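Local coordinates for Dna-binding protein RAP1 (Saccharomyces cerevisiae, PDB 4BJT) that binds DNA, probably as a repressor or activator of transcription and at telomeres, and through this C-terminal domain takes up the Rap1-binding module of Rif1, at residues K71-D76 and P80-F85; T131-D136 and P141-N146; E168-N173 and E191-F196. All coordinates share one frame; numbering follows the deposited sequence.

In the fold
The three contacts follow one another along an all-helical chain. Contact 1 joins the loop before helix 80-83 to that helix, contact 2 joins the end of helix 123-132 to helix 140-150, and contact 3 joins helix 164-171 to helix 187-198. Contact 2 sits close to the centre of the chain; the centres of contacts 1 and 3 each lie about 18 Å from its own centre, on opposite sides of the chain's centre and 33 Å from each other. Contacts 2 and 3 touch, Arg193 NH1 reaching Thr131 O and Ser134 OG, so the end of helix 123-132 and the face of helix 187-198 together border the bound peptide, the Rif1 module of this complex.

Contact 1: K71-D76 and P80-F85; sequences KIATTD and PLFFHF
The ring of Phe83 overlaps the backbone of Ala73 and Thr74, meeting it with its far end. Ala73 O lies in the plane of the ring and 3.4 Å from Phe83 CZ; CE1 is equally near, so the oxygen faces ring C-H groups and not the pi cloud. Thr74 C follows along the same edge, and Thr75 CG2 comes obliquely to 4.0 Å from Phe83 CE2. Ala73 is the centre of an inverse gamma turn, and its own methyl is directed at Phe82: CB stands 3.6 Å from Phe82 CE2 and little further from CZ.

In Phe82, CG is anti to the backbone N (chi1 168°), whereas in Phe83 it stands beside that nitrogen and anti to the carbonyl carbon (chi1 -64°). These different torsions bring the rings together at about a right angle, the edge of Phe82 at CD2 standing 3.7 Å over the centre of the Phe83 ring. Phe82 is gripped further by a stack with Phe78, an edge-to-face contact with Phe91 and the ring of Phe68; Phe83 also touches Pro69. If Phe83 were an alanine, the Ala73 carbonyl would probably lose its aromatic edge and Phe82 the face it rests on, leaving the loop less firmly seated on helix 80-83.

Polar bonding stays within each segment or goes elsewhere: His84 ND1 donates to Pro80 O at 3.0 Å, and Thr75 O accepts from Arg122. Between the segments the chemistry is thus apolar packing, supplemented at most by a weak attraction between the Ala73 carbonyl and the slightly positive rim of Phe83, so the contact implies van der Waals packing without a directional bond between the segments.

Contact 2: T131-D136 and P141-N146; sequences TCLSGD and PRYFLN
Cys132 and Leu133 both meet one side of the Tyr143 ring, the CD2-CE2 side. The sulfur makes the closer approach, with Cys132 SG 3.7 Å from Tyr143 CE2; it lies 4.9 Å from the ring centroid and well off the normal, an oblique sulfur-aromatic contact. Its position follows from chi1 of 84°, which sets SG between the backbone N and the carbonyl carbon. Leu133 instead reaches across with the end of its side chain, bringing CD2 to 4.3 Å from Tyr143 CD2. Tyr143 swings its ring out with CG anti to the backbone N (chi1 -173°), and Asn153 OD1 fixes the far end by a hydrogen bond with the phenol OH.

At Ser134 a Schellman motif ends helix 123-132, and a type I' turn from Leu133 to Asp136 follows, where Gly135 bonds to the backbone of the bound peptide. The contact therefore sits where helix 123-132 gives way to this turn and faces helix 140-150; Tyr143 also packs on Phe125 and Ile129 of helix 123-132, Phe144 and Pro141 rest on helix 88-99, and Ser134 touches helix 187-198.

Contact 3: E168-N173 and E191-F196; sequences ESLKSN and EMRKRF
Helix 164-171, near its end, meets helix 187-198 most closely at Leu170 and Lys194, whose CA atoms are 7.6 Å apart. Leu170 carries its side of the contact alone. With CG anti to the backbone N (chi1 -175°), its forked end is held out toward the other helix, and the two methyls divide the work. CD2 presses on the root of Arg193, 3.5 Å from Arg193 CG and almost as near to CB, while CD1 comes across the aliphatic chain of Lys194 at a slant, 3.6 Å from Lys194 CE, with Lys194 CG the next carbon at 3.7 Å. Both basic residues thus offer carbon to the leucine.

Lys194 runs extended beyond CG, which carries NZ past the methyl. Arg193 takes its charge elsewhere: it bends at chi2 (77°), which turns its guanidinium away from the methyl; the group then pairs with Asp167, makes a cation-pi contact with Trp162, and gives NH1 to both Thr131 O and Ser134 OG. This buried charge is probably well stabilised by so many partners.

Leu170 is enclosed further by Met190 and Phe197 of helix 187-198 and by Leu181 of helix 175-185, while Met192 and Phe196 pack on the bound peptide. Leu170 is thus a leucine of the small core between helices 164-171, 175-185 and 187-198, roofed partly by the stems of an arginine and a lysine, in a stretch of sequence that matches the Rap1 C-terminal domain family.

Contact 1: K71-D76 and P80-F85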
loop_
_atom_site.group_PDB
_atom_site.type_symbol
_atom_site.label_atom_id
_atom_site.label_comp_id
_atom_site.label_asym_id
_atom_site.label_seq_id
_atom_site.Cartn_x
_atom_site.Cartn_y
_atom_site.Cartn_z
ATOM N N LYS C 71 -1.144 -1.617 -17.610
ATOM C CA LYS C 71 -0.004 -0.906 -18.202
ATOM C C LYS C 71 1.048 -0.475 -17.174
ATOM O O LYS C 71 2.254 -0.531 -17.443
ATOM C CB LYS C 71 -0.485 0.306 -19.024
ATOM C CG LYS C 71 0.580 0.914 -19.931
ATOM C CD LYS C 71 0.137 2.243 -20.574
ATOM C CE LYS C 71 -1.164 2.165 -21.344
ATOM N NZ LYS C 71 -1.432 3.411 -22.113
ATOM N N ILE C 72 0.604 -0.072 -15.987
ATOM C CA ILE C 72 1.534 0.381 -14.947
ATOM C C ILE C 72 2.371 -0.771 -14.360
ATOM O O ILE C 72 3.372 -0.513 -13.690
ATOM C CB ILE C 72 0.737 1.093 -13.829
ATOM C CG1 ILE C 72 1.632 1.956 -12.899
ATOM C CG2 ILE C 72 -0.120 0.106 -13.026
ATOM C CD1 ILE C 72 2.300 3.125 -13.554
ATOM N N ALA C 73 1.926 -2.030 -14.558
ATOM C CA ALA C 73 2.607 -3.187 -13.968
ATOM C C ALA C 73 3.728 -3.624 -14.872
ATOM O O ALA C 73 3.530 -4.433 -15.768
ATOM C CB ALA C 73 1.623 -4.335 -13.731
ATOM N N THR C 74 4.902 -3.044 -14.682
ATOM C CA THR C 74 6.056 -3.296 -15.509
ATOM C C THR C 74 6.980 -4.336 -14.885
ATOM O O THR C 74 6.888 -4.615 -13.688
ATOM C CB THR C 74 6.805 -1.973 -15.709
ATOM O OG1 THR C 74 7.070 -1.441 -14.419
ATOM C CG2 THR C 74 5.970 -0.950 -16.444
ATOM N N THR C 75 7.928 -4.851 -15.695
ATOM C CA THR C 75 8.904 -5.848 -15.213
ATOM C C THR C 75 9.906 -5.270 -14.221
ATOM O O THR C 75 10.590 -6.056 -13.557
ATOM C CB THR C 75 9.595 -6.572 -16.364
ATOM O OG1 THR C 75 10.393 -5.634 -17.109
ATOM C CG2 THR C 75 8.617 -7.308 -17.266
ATOM N N ASP C 76 9.999 -3.932 -14.069
ATOM C CA ASP C 76 10.870 -3.415 -13.012
ATOM C C ASP C 76 10.209 -3.484 -11.650
ATOM O O ASP C 76 10.916 -3.340 -10.658
ATOM C CB ASP C 76 11.376 -2.000 -13.267
ATOM C CG ASP C 76 10.304 -0.998 -13.304
ATOM O OD1 ASP C 76 9.429 -1.145 -14.126
ATOM O OD2 ASP C 76 10.331 -0.066 -12.467
ATOM N N PRO C 80 8.275 -12.509 -13.190
ATOM C CA PRO C 80 7.517 -13.281 -14.177
ATOM C C PRO C 80 6.257 -13.969 -13.619
ATOM O O PRO C 80 5.247 -14.008 -14.312
ATOM C CB PRO C 80 8.555 -14.276 -14.707
ATOM C CG PRO C 80 9.846 -13.565 -14.537
ATOM C CD PRO C 80 9.716 -12.784 -13.265
ATOM N N LEU C 81 6.271 -14.442 -12.347
ATOM C CA LEU C 81 5.114 -15.110 -11.768
ATOM C C LEU C 81 3.854 -14.235 -11.822
ATOM O O LEU C 81 2.765 -14.735 -12.103
ATOM C CB LEU C 81 5.414 -15.531 -10.313
ATOM C CG LEU C 81 4.270 -16.200 -9.543
ATOM C CD1 LEU C 81 3.935 -17.559 -10.138
ATOM C CD2 LEU C 81 4.675 -16.420 -8.108
ATOM N N PHE C 82 4.003 -12.929 -11.607
ATOM C CA PHE C 82 2.861 -12.009 -11.601
ATOM C C PHE C 82 2.139 -12.045 -12.936
ATOM O O PHE C 82 0.911 -12.060 -13.004
ATOM C CB PHE C 82 3.357 -10.581 -11.311
ATOM C CG PHE C 82 2.303 -9.530 -11.563
ATOM C CD1 PHE C 82 1.367 -9.220 -10.590
ATOM C CD2 PHE C 82 2.286 -8.807 -12.746
ATOM C CE1 PHE C 82 0.430 -8.214 -10.792
ATOM C CE2 PHE C 82 1.334 -7.809 -12.959
ATOM C CZ PHE C 82 0.413 -7.511 -11.967
ATOM N N PHE C 83 2.910 -12.039 -14.014
ATOM C CA PHE C 83 2.314 -12.001 -15.360
ATOM C C PHE C 83 1.608 -13.301 -15.749
ATOM O O PHE C 83 0.929 -13.333 -16.777
ATOM C CB PHE C 83 3.381 -11.599 -16.362
ATOM C CG PHE C 83 3.880 -10.196 -16.114
ATOM C CD1 PHE C 83 3.154 -9.104 -16.527
ATOM C CD2 PHE C 83 5.058 -9.972 -15.410
ATOM C CE1 PHE C 83 3.585 -7.803 -16.240
ATOM C CE2 PHE C 83 5.486 -8.677 -15.109
ATOM C CZ PHE C 83 4.745 -7.593 -15.529
ATOM N N HIS C 84 1.789 -14.369 -14.965
ATOM C CA HIS C 84 1.103 -15.634 -15.184
ATOM C C HIS C 84 -0.272 -15.697 -14.534
ATOM O O HIS C 84 -1.019 -16.627 -14.824
ATOM C CB HIS C 84 1.971 -16.808 -14.781
ATOM C CG HIS C 84 3.034 -17.045 -15.807
ATOM N ND1 HIS C 84 4.300 -16.536 -15.659
ATOM C CD2 HIS C 84 2.948 -17.650 -17.012
ATOM C CE1 HIS C 84 4.975 -16.910 -16.736
ATOM N NE2 HIS C 84 4.189 -17.527 -17.606
ATOM N N PHE C 85 -0.654 -14.692 -13.721
ATOM C CA PHE C 85 -2.045 -14.644 -13.239
ATOM C C PHE C 85 -2.944 -14.421 -14.439
ATOM O O PHE C 85 -2.556 -13.796 -15.416
ATOM C CB PHE C 85 -2.257 -13.533 -12.223
ATOM C CG PHE C 85 -1.678 -13.873 -10.876
ATOM C CD1 PHE C 85 -2.235 -14.877 -10.097
ATOM C CD2 PHE C 85 -0.638 -13.146 -10.352
ATOM C CE1 PHE C 85 -1.667 -15.223 -8.870
ATOM C CE2 PHE C 85 -0.079 -13.479 -9.124
ATOM C CZ PHE C 85 -0.604 -14.502 -8.375
#

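Contact 2: T131-D136 and P141-N146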
loop_
_atom_site.group_PDB
_atom_site.type_symbol
_atom_site.label_atom_id
_atom_site.label_comp_id
_atom_site.label_asym_id
_atom_site.label_seq_id
_atom_site.Cartn_x
_atom_site.Cartn_y
_atom_site.Cartn_z
ATOM N N THR C 131 6.328 0.716 3.523
ATOM C CA THR C 131 6.761 1.959 4.142
ATOM C C THR C 131 5.722 3.068 3.942
ATOM O O THR C 131 5.392 3.766 4.899
ATOM C CB THR C 131 8.139 2.353 3.618
ATOM O OG1 THR C 131 9.055 1.282 3.890
ATOM C CG2 THR C 131 8.660 3.619 4.266
ATOM N N CYS C 132 5.182 3.223 2.738
ATOM C CA CYS C 132 4.220 4.291 2.521
ATOM C C CYS C 132 2.849 4.003 3.124
ATOM O O CYS C 132 2.049 4.929 3.277
ATOM C CB CYS C 132 4.119 4.674 1.059
ATOM S SG CYS C 132 3.014 3.656 0.090
ATOM N N LEU C 133 2.592 2.732 3.522
ATOM C CA LEU C 133 1.372 2.368 4.216
ATOM C C LEU C 133 1.564 2.465 5.749
ATOM O O LEU C 133 0.651 2.076 6.474
ATOM C CB LEU C 133 0.938 0.933 3.880
ATOM C CG LEU C 133 0.641 0.643 2.407
ATOM C CD1 LEU C 133 0.129 -0.775 2.225
ATOM C CD2 LEU C 133 -0.236 1.656 1.793
ATOM N N SER C 134 2.734 2.887 6.228
ATOM C CA SER C 134 3.050 2.898 7.675
ATOM C C SER C 134 2.871 1.481 8.277
ATOM O O SER C 134 2.459 1.350 9.431
ATOM C CB SER C 134 2.198 3.920 8.434
ATOM O OG SER C 134 2.328 5.227 7.913
ATOM N N GLY C 135 3.155 0.454 7.477
ATOM C CA GLY C 135 3.058 -0.943 7.882
ATOM C C GLY C 135 1.661 -1.518 8.021
ATOM O O GLY C 135 1.522 -2.614 8.557
ATOM N N ASP C 136 0.620 -0.823 7.513
ATOM C CA ASP C 136 -0.764 -1.285 7.669
ATOM C C ASP C 136 -1.084 -2.229 6.536
ATOM O O ASP C 136 -1.439 -1.791 5.426
ATOM C CB ASP C 136 -1.725 -0.105 7.699
ATOM C CG ASP C 136 -3.152 -0.503 8.069
ATOM O OD1 ASP C 136 -3.446 -1.716 8.096
ATOM O OD2 ASP C 136 -3.973 0.397 8.330
ATOM N N PRO C 141 -4.157 -4.236 -0.499
ATOM C CA PRO C 141 -5.045 -4.405 -1.666
ATOM C C PRO C 141 -5.470 -3.078 -2.286
ATOM O O PRO C 141 -5.478 -2.910 -3.504
ATOM C CB PRO C 141 -6.217 -5.207 -1.101
ATOM C CG PRO C 141 -5.620 -5.944 0.053
ATOM C CD PRO C 141 -4.703 -4.915 0.679
ATOM N N ARG C 142 -5.760 -2.102 -1.432
ATOM C CA ARG C 142 -6.134 -0.777 -1.862
ATOM C C ARG C 142 -5.027 -0.167 -2.739
ATOM O O ARG C 142 -5.306 0.517 -3.723
ATOM C CB ARG C 142 -6.322 0.096 -0.590
ATOM C CG ARG C 142 -6.868 1.424 -0.901
ATOM C CD ARG C 142 -7.098 2.259 0.363
ATOM N NE ARG C 142 -8.077 1.641 1.252
ATOM C CZ ARG C 142 -8.526 2.201 2.380
ATOM N NH1 ARG C 142 -8.023 3.348 2.803
ATOM N NH2 ARG C 142 -9.458 1.596 3.109
ATOM N N TYR C 143 -3.772 -0.368 -2.348
ATOM C CA TYR C 143 -2.646 0.176 -3.093
ATOM C C TYR C 143 -2.688 -0.342 -4.515
ATOM O O TYR C 143 -2.675 0.446 -5.460
ATOM C CB TYR C 143 -1.323 -0.176 -2.406
ATOM C CG TYR C 143 -0.126 0.507 -3.035
ATOM C CD1 TYR C 143 0.384 0.083 -4.262
ATOM C CD2 TYR C 143 0.439 1.637 -2.454
ATOM C CE1 TYR C 143 1.450 0.736 -4.862
ATOM C CE2 TYR C 143 1.551 2.261 -3.016
ATOM C CZ TYR C 143 2.049 1.818 -4.223
ATOM O OH TYR C 143 3.125 2.493 -4.745
ATOM N N PHE C 144 -2.764 -1.655 -4.681
ATOM C CA PHE C 144 -2.745 -2.220 -6.053
ATOM C C PHE C 144 -3.984 -1.882 -6.855
ATOM O O PHE C 144 -3.862 -1.545 -8.029
ATOM C CB PHE C 144 -2.514 -3.732 -6.017
ATOM C CG PHE C 144 -1.108 -4.076 -5.625
ATOM C CD1 PHE C 144 -0.063 -3.852 -6.491
ATOM C CD2 PHE C 144 -0.821 -4.564 -4.369
ATOM C CE1 PHE C 144 1.249 -4.130 -6.113
ATOM C CE2 PHE C 144 0.500 -4.815 -3.988
ATOM C CZ PHE C 144 1.519 -4.600 -4.866
ATOM N N LEU C 145 -5.190 -1.945 -6.259
ATOM C CA LEU C 145 -6.379 -1.621 -7.042
ATOM C C LEU C 145 -6.309 -0.218 -7.584
ATOM O O LEU C 145 -6.684 0.019 -8.728
ATOM C CB LEU C 145 -7.648 -1.759 -6.211
ATOM C CG LEU C 145 -8.056 -3.183 -5.847
ATOM C CD1 LEU C 145 -9.066 -3.180 -4.683
ATOM C CD2 LEU C 145 -8.618 -3.923 -7.065
ATOM N N ASN C 146 -5.882 0.746 -6.743
ATOM C CA ASN C 146 -5.836 2.144 -7.163
ATOM C C ASN C 146 -4.675 2.408 -8.114
ATOM O O ASN C 146 -4.839 3.126 -9.090
ATOM C CB ASN C 146 -5.856 3.073 -5.954
ATOM C CG ASN C 146 -7.236 3.086 -5.342
ATOM O OD1 ASN C 146 -8.084 3.881 -5.725
ATOM N ND2 ASN C 146 -7.490 2.195 -4.435
#

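Contact 3: E168-N173 and E191-F196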
loop_
_atom_site.group_PDB
_atom_site.type_symbol
_atom_site.label_atom_id
_atom_site.label_comp_id
_atom_site.label_asym_id
_atom_site.label_seq_id
_atom_site.Cartn_x
_atom_site.Cartn_y
_atom_site.Cartn_z
ATOM N N GLU C 168 5.887 15.696 3.245
ATOM C CA GLU C 168 6.356 17.078 3.307
ATOM C C GLU C 168 5.317 17.971 4.005
ATOM O O GLU C 168 5.688 18.801 4.848
ATOM C CB GLU C 168 6.699 17.587 1.897
ATOM C CG GLU C 168 7.925 16.911 1.308
ATOM C CD GLU C 168 9.237 17.140 2.045
ATOM O OE1 GLU C 168 9.384 18.193 2.707
ATOM O OE2 GLU C 168 10.120 16.257 1.963
ATOM N N SER C 169 4.017 17.756 3.735
ATOM C CA SER C 169 2.965 18.502 4.429
ATOM C C SER C 169 2.998 18.228 5.924
ATOM O O SER C 169 2.821 19.160 6.732
ATOM C CB SER C 169 1.581 18.135 3.886
ATOM O OG SER C 169 1.405 18.635 2.572
ATOM N N LEU C 170 3.264 16.972 6.306
ATOM C CA LEU C 170 3.314 16.590 7.712
ATOM C C LEU C 170 4.403 17.369 8.460
ATOM O O LEU C 170 4.163 17.851 9.556
ATOM C CB LEU C 170 3.554 15.070 7.823
ATOM C CG LEU C 170 3.517 14.490 9.227
ATOM C CD1 LEU C 170 2.181 14.800 9.907
ATOM C CD2 LEU C 170 3.778 13.007 9.192
ATOM N N LYS C 171 5.562 17.529 7.868
ATOM C CA LYS C 171 6.667 18.220 8.524
ATOM C C LYS C 171 6.625 19.738 8.337
ATOM O O LYS C 171 7.455 20.443 8.892
ATOM C CB LYS C 171 7.994 17.661 7.986
ATOM C CG LYS C 171 8.168 16.172 8.249
ATOM C CD LYS C 171 9.453 15.628 7.660
ATOM C CE LYS C 171 9.355 15.367 6.177
ATOM N NZ LYS C 171 10.637 14.860 5.622
ATOM N N SER C 172 5.725 20.238 7.505
ATOM C CA SER C 172 5.640 21.669 7.233
ATOM C C SER C 172 5.222 22.608 8.370
ATOM O O SER C 172 5.426 23.804 8.182
ATOM C CB SER C 172 4.695 21.926 6.066
ATOM O OG SER C 172 3.333 21.839 6.459
ATOM N N ASN C 173 4.609 22.165 9.485
ATOM C CA ASN C 173 4.130 23.091 10.541
ATOM C C ASN C 173 3.054 24.050 9.971
ATOM O O ASN C 173 2.869 25.121 10.575
ATOM C CB ASN C 173 5.284 23.914 11.234
ATOM C CG ASN C 173 6.189 23.096 12.129
ATOM O OD1 ASN C 173 5.730 22.376 13.017
ATOM N ND2 ASN C 173 7.489 23.246 11.987
ATOM N N GLU C 191 -1.041 10.713 13.396
ATOM C CA GLU C 191 -0.271 10.517 14.623
ATOM C C GLU C 191 0.705 9.344 14.455
ATOM O O GLU C 191 1.864 9.448 14.894
ATOM C CB GLU C 191 -1.184 10.313 15.825
ATOM C CG GLU C 191 -1.941 11.572 16.199
ATOM C CD GLU C 191 -1.120 12.794 16.578
ATOM O OE1 GLU C 191 0.055 12.633 16.982
ATOM O OE2 GLU C 191 -1.661 13.920 16.473
ATOM N N MET C 192 0.272 8.244 13.804
ATOM C CA MET C 192 1.187 7.124 13.588
ATOM C C MET C 192 2.375 7.565 12.717
ATOM O O MET C 192 3.532 7.218 13.006
ATOM C CB MET C 192 0.495 5.925 12.944
ATOM C CG MET C 192 1.444 4.740 12.826
ATOM S SD MET C 192 0.710 3.267 12.118
ATOM C CE MET C 192 0.039 2.547 13.551
ATOM N N ARG C 193 2.094 8.323 11.655
ATOM C CA ARG C 193 3.135 8.783 10.730
ATOM C C ARG C 193 4.164 9.677 11.449
ATOM O O ARG C 193 5.390 9.543 11.258
ATOM C CB ARG C 193 2.496 9.525 9.535
ATOM C CG ARG C 193 3.429 9.644 8.334
ATOM C CD ARG C 193 3.521 8.335 7.573
ATOM N NE ARG C 193 4.342 8.420 6.369
ATOM C CZ ARG C 193 4.817 7.362 5.712
ATOM N NH1 ARG C 193 4.501 6.129 6.101
ATOM N NH2 ARG C 193 5.608 7.528 4.649
ATOM N N LYS C 194 3.679 10.543 12.311
ATOM C CA LYS C 194 4.551 11.387 13.139
ATOM C C LYS C 194 5.442 10.552 14.039
ATOM O O LYS C 194 6.644 10.857 14.158
ATOM C CB LYS C 194 3.722 12.344 14.002
ATOM C CG LYS C 194 3.070 13.443 13.214
ATOM C CD LYS C 194 2.437 14.481 14.163
ATOM C CE LYS C 194 1.849 15.636 13.407
ATOM N NZ LYS C 194 0.998 16.500 14.273
ATOM N N ARG C 195 4.885 9.502 14.664
ATOM C CA ARG C 195 5.667 8.598 15.529
ATOM C C ARG C 195 6.780 7.922 14.719
ATOM O O ARG C 195 7.908 7.794 15.226
ATOM C CB ARG C 195 4.790 7.505 16.185
ATOM C CG ARG C 195 3.908 8.019 17.326
ATOM C CD ARG C 195 3.371 6.892 18.202
ATOM N NE ARG C 195 2.402 6.034 17.520
ATOM C CZ ARG C 195 1.113 6.314 17.324
ATOM N NH1 ARG C 195 0.600 7.471 17.739
ATOM N NH2 ARG C 195 0.331 5.449 16.689
ATOM N N PHE C 196 6.474 7.515 13.462
ATOM C CA PHE C 196 7.462 6.893 12.552
ATOM C C PHE C 196 8.617 7.843 12.314
ATOM O O PHE C 196 9.772 7.418 12.368
ATOM C CB PHE C 196 6.851 6.555 11.175
ATOM C CG PHE C 196 6.311 5.165 10.941
ATOM C CD1 PHE C 196 5.355 4.623 11.785
ATOM C CD2 PHE C 196 6.683 4.436 9.816
ATOM C CE1 PHE C 196 4.843 3.346 11.562
ATOM C CE2 PHE C 196 6.173 3.158 9.597
ATOM C CZ PHE C 196 5.287 2.608 10.496
#